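Local coordinates for IAA acetyltransferase (PDB 1Y9K), which probably transfers an acyl group, most likely acetyl from acetyl-CoA, to an amino group of a still undefined substrate, as a GNAT-family N-acetyltransferase, at residues A14-L19 / I49-L54. Residues are numbered along the deposited sequence; the frame is centred on the assembly and turned at random.
Sequences AIPKSL and IGVYVL
Pro16, just before helix 17-23, and Leu19 in its first turn pack against Val51 on one face of strand 48-56, an apolar helix-on-sheet contact within the GNAT fold. Val51 receives both, one on each methyl. Its CG1 stands between the backbone N and the carbonyl carbon (chi1 62°), which leaves CG2 anti to N; CG2 meets Pro16 CG at 4.0 Å, the ring and the valine branch crossing at a slant. CG1 lies 4.1 Å from Leu19 CB and close to CG of the same leucine, and these two side chains run past one another in opposite directions. Leu19 reaches further along the strand: its CD2 methyl sits tightly over the face of the peptide that joins Ile49 to Gly50, above the C-N bond, 3.3 Å from Gly50 N and 3.4 Å from Ile49 C. The CB of Ile49 points away from the helix, so its side chain leaves the peptide accessible to this methyl. Ile49 and Gly50 form a classic beta bulge opposite Ala42 of the neighbouring strand 38-43. On the helix side of the contact, Pro16 holds the N-cap position and the centre of an inverse gamma turn, and its ring faces the sheet just before the helix begins; Val41 of strand 38-43 also touches that ring. Tyr52, which follows Val51, packs instead against helix 78-92, where its hydroxyl bonds to His85 and Thr89, so the strand is covered by helices on both faces. With only carbon groups supplied by Pro16 and Leu19, the join rests on van der Waals and hydrophobic contact, without a directional polar bond to fix its alignment.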
ATOM      1  N   ALA A  14      -5.614 -13.366  10.231  1.00 41.79           N
ATOM      2  CA  ALA A  14      -5.312 -14.175   9.053  1.00 41.24           C
ATOM      3  C   ALA A  14      -4.489 -13.424   8.010  1.00 40.72           C
ATOM      4  O   ALA A  14      -4.443 -13.825   6.847  1.00 40.93           O
ATOM      5  CB  ALA A  14      -6.610 -14.700   8.428  1.00 41.05           C
ATOM      6  N   ILE A  15      -3.838 -12.341   8.425  1.00 40.25           N
ATOM      7  CA  ILE A  15      -3.060 -11.508   7.500  1.00 39.76           C
ATOM      8  C   ILE A  15      -1.879 -12.255   6.859  1.00 39.48           C
ATOM      9  O   ILE A  15      -1.189 -13.020   7.535  1.00 39.20           O
ATOM     10  CB  ILE A  15      -2.585 -10.166   8.149  1.00 39.73           C
ATOM     11  CG1 ILE A  15      -1.796 -10.420   9.440  1.00 39.69           C
ATOM     12  CG2 ILE A  15      -3.778  -9.239   8.393  1.00 39.34           C
ATOM     13  CD1 ILE A  15      -0.791  -9.316   9.804  1.00 39.70           C
ATOM     14  N   PRO A  16      -1.667 -12.057   5.541  1.00 39.26           N
ATOM     15  CA  PRO A  16      -0.438 -12.551   4.938  1.00 39.39           C
ATOM     16  C   PRO A  16       0.750 -11.667   5.314  1.00 39.78           C
ATOM     17  O   PRO A  16       1.152 -10.807   4.530  1.00 39.54           O
ATOM     18  CB  PRO A  16      -0.729 -12.483   3.433  1.00 39.35           C
ATOM     19  CG  PRO A  16      -1.760 -11.426   3.285  1.00 39.22           C
ATOM     20  CD  PRO A  16      -2.549 -11.397   4.557  1.00 39.09           C
ATOM     21  N   LYS A  17       1.287 -11.876   6.519  1.00 40.49           N
ATOM     22  CA  LYS A  17       2.525 -11.216   6.971  1.00 41.37           C
ATOM     23  C   LYS A  17       3.612 -11.342   5.912  1.00 40.83           C
ATOM     24  O   LYS A  17       4.339 -10.391   5.629  1.00 40.96           O
ATOM     25  CB  LYS A  17       3.019 -11.853   8.273  1.00 41.92           C
ATOM     26  CG  LYS A  17       2.739 -11.047   9.527  1.00 44.52           C
ATOM     27  CD  LYS A  17       3.030 -11.884  10.773  1.00 49.22           C
ATOM     28  CE  LYS A  17       3.269 -11.006  12.007  1.00 50.99           C
ATOM     29  NZ  LYS A  17       2.996 -11.780  13.261  1.00 51.99           N
ATOM     30  N   SER A  18       3.684 -12.540   5.343  1.00 40.43           N
ATOM     31  CA  SER A  18       4.526 -12.907   4.217  1.00 40.04           C
ATOM     32  C   SER A  18       4.581 -11.853   3.117  1.00 40.00           C
ATOM     33  O   SER A  18       5.647 -11.313   2.808  1.00 40.19           O
ATOM     34  CB  SER A  18       4.012 -14.242   3.646  1.00 40.59           C
ATOM     35  OG  SER A  18       2.612 -14.426   3.892  1.00 39.59           O
ATOM     36  N   LEU A  19       3.424 -11.546   2.543  1.00 39.50           N
ATOM     37  CA  LEU A  19       3.336 -10.591   1.446  1.00 39.17           C
ATOM     38  C   LEU A  19       3.455  -9.135   1.913  1.00 38.91           C
ATOM     39  O   LEU A  19       3.994  -8.287   1.194  1.00 38.78           O
ATOM     40  CB  LEU A  19       2.028 -10.820   0.698  1.00 39.48           C
ATOM     41  CG  LEU A  19       1.943 -10.547  -0.794  1.00 39.72           C
ATOM     42  CD1 LEU A  19       3.060 -11.237  -1.557  1.00 40.32           C
ATOM     43  CD2 LEU A  19       0.601 -11.058  -1.243  1.00 40.36           C
ATOM     44  N   ILE A  49      -1.943 -13.577  -3.587  1.00 36.12           N
ATOM     45  CA  ILE A  49      -0.848 -13.000  -4.381  1.00 35.82           C
ATOM     46  C   ILE A  49      -0.783 -11.450  -4.346  1.00 35.59           C
ATOM     47  O   ILE A  49       0.102 -10.832  -4.945  1.00 35.64           O
ATOM     48  CB  ILE A  49      -0.889 -13.518  -5.852  1.00 36.10           C
ATOM     49  CG1 ILE A  49      -2.305 -13.447  -6.447  1.00 36.26           C
ATOM     50  CG2 ILE A  49      -0.385 -14.955  -5.931  1.00 35.40           C
ATOM     51  CD1 ILE A  49      -2.817 -12.053  -6.749  1.00 35.86           C
ATOM     52  N   GLY A  50      -1.721 -10.843  -3.629  1.00 34.87           N
ATOM     53  CA  GLY A  50      -1.790  -9.403  -3.469  1.00 34.46           C
ATOM     54  C   GLY A  50      -2.441  -9.055  -2.143  1.00 34.39           C
ATOM     55  O   GLY A  50      -3.175  -9.863  -1.561  1.00 34.42           O
ATOM     56  N   VAL A  51      -2.163  -7.855  -1.651  1.00 34.19           N
ATOM     57  CA  VAL A  51      -2.736  -7.396  -0.404  1.00 34.01           C
ATOM     58  C   VAL A  51      -2.719  -5.873  -0.375  1.00 34.40           C
ATOM     59  O   VAL A  51      -1.941  -5.251  -1.103  1.00 34.56           O
ATOM     60  CB  VAL A  51      -1.986  -8.000   0.824  1.00 33.97           C
ATOM     61  CG1 VAL A  51      -0.503  -7.572   0.853  1.00 34.36           C
ATOM     62  CG2 VAL A  51      -2.697  -7.670   2.132  1.00 33.25           C
ATOM     63  N   TYR A  52      -3.620  -5.291   0.423  1.00 34.36           N
ATOM     64  CA  TYR A  52      -3.523  -3.902   0.857  1.00 34.30           C
ATOM     65  C   TYR A  52      -4.182  -3.712   2.234  1.00 34.08           C
ATOM     66  O   TYR A  52      -5.080  -4.469   2.615  1.00 34.46           O
ATOM     67  CB  TYR A  52      -4.077  -2.927  -0.194  1.00 34.51           C
ATOM     68  CG  TYR A  52      -5.597  -2.861  -0.324  1.00 35.16           C
ATOM     69  CD1 TYR A  52      -6.367  -2.118   0.577  1.00 35.53           C
ATOM     70  CD2 TYR A  52      -6.260  -3.511  -1.376  1.00 34.88           C
ATOM     71  CE1 TYR A  52      -7.758  -2.036   0.449  1.00 34.93           C
ATOM     72  CE2 TYR A  52      -7.647  -3.435  -1.515  1.00 34.22           C
ATOM     73  CZ  TYR A  52      -8.383  -2.696  -0.594  1.00 35.02           C
ATOM     74  OH  TYR A  52      -9.744  -2.618  -0.715  1.00 36.12           O
ATOM     75  N   VAL A  53      -3.704  -2.723   2.982  1.00 33.27           N
ATOM     76  CA  VAL A  53      -4.241  -2.376   4.291  1.00 32.29           C
ATOM     77  C   VAL A  53      -4.653  -0.905   4.232  1.00 32.44           C
ATOM     78  O   VAL A  53      -3.847  -0.031   3.873  1.00 31.60           O
ATOM     79  CB  VAL A  53      -3.197  -2.603   5.435  1.00 32.31           C
ATOM     80  CG1 VAL A  53      -3.772  -2.253   6.809  1.00 31.42           C
ATOM     81  CG2 VAL A  53      -2.701  -4.028   5.440  1.00 30.94           C
ATOM     82  N   LEU A  54      -5.922  -0.655   4.565  1.00 32.51           N
ATOM     83  CA  LEU A  54      -6.474   0.692   4.716  1.00 32.33           C
ATOM     84  C   LEU A  54      -6.509   1.071   6.182  1.00 32.51           C
ATOM     85  O   LEU A  54      -6.905   0.268   7.018  1.00 33.24           O
ATOM     86  CB  LEU A  54      -7.885   0.756   4.142  1.00 31.93           C
ATOM     87  CG  LEU A  54      -7.968   0.837   2.624  1.00 31.37           C
ATOM     88  CD1 LEU A  54      -9.411   0.851   2.167  1.00 29.98           C
ATOM     89  CD2 LEU A  54      -7.234   2.070   2.113  1.00 31.64           C
TER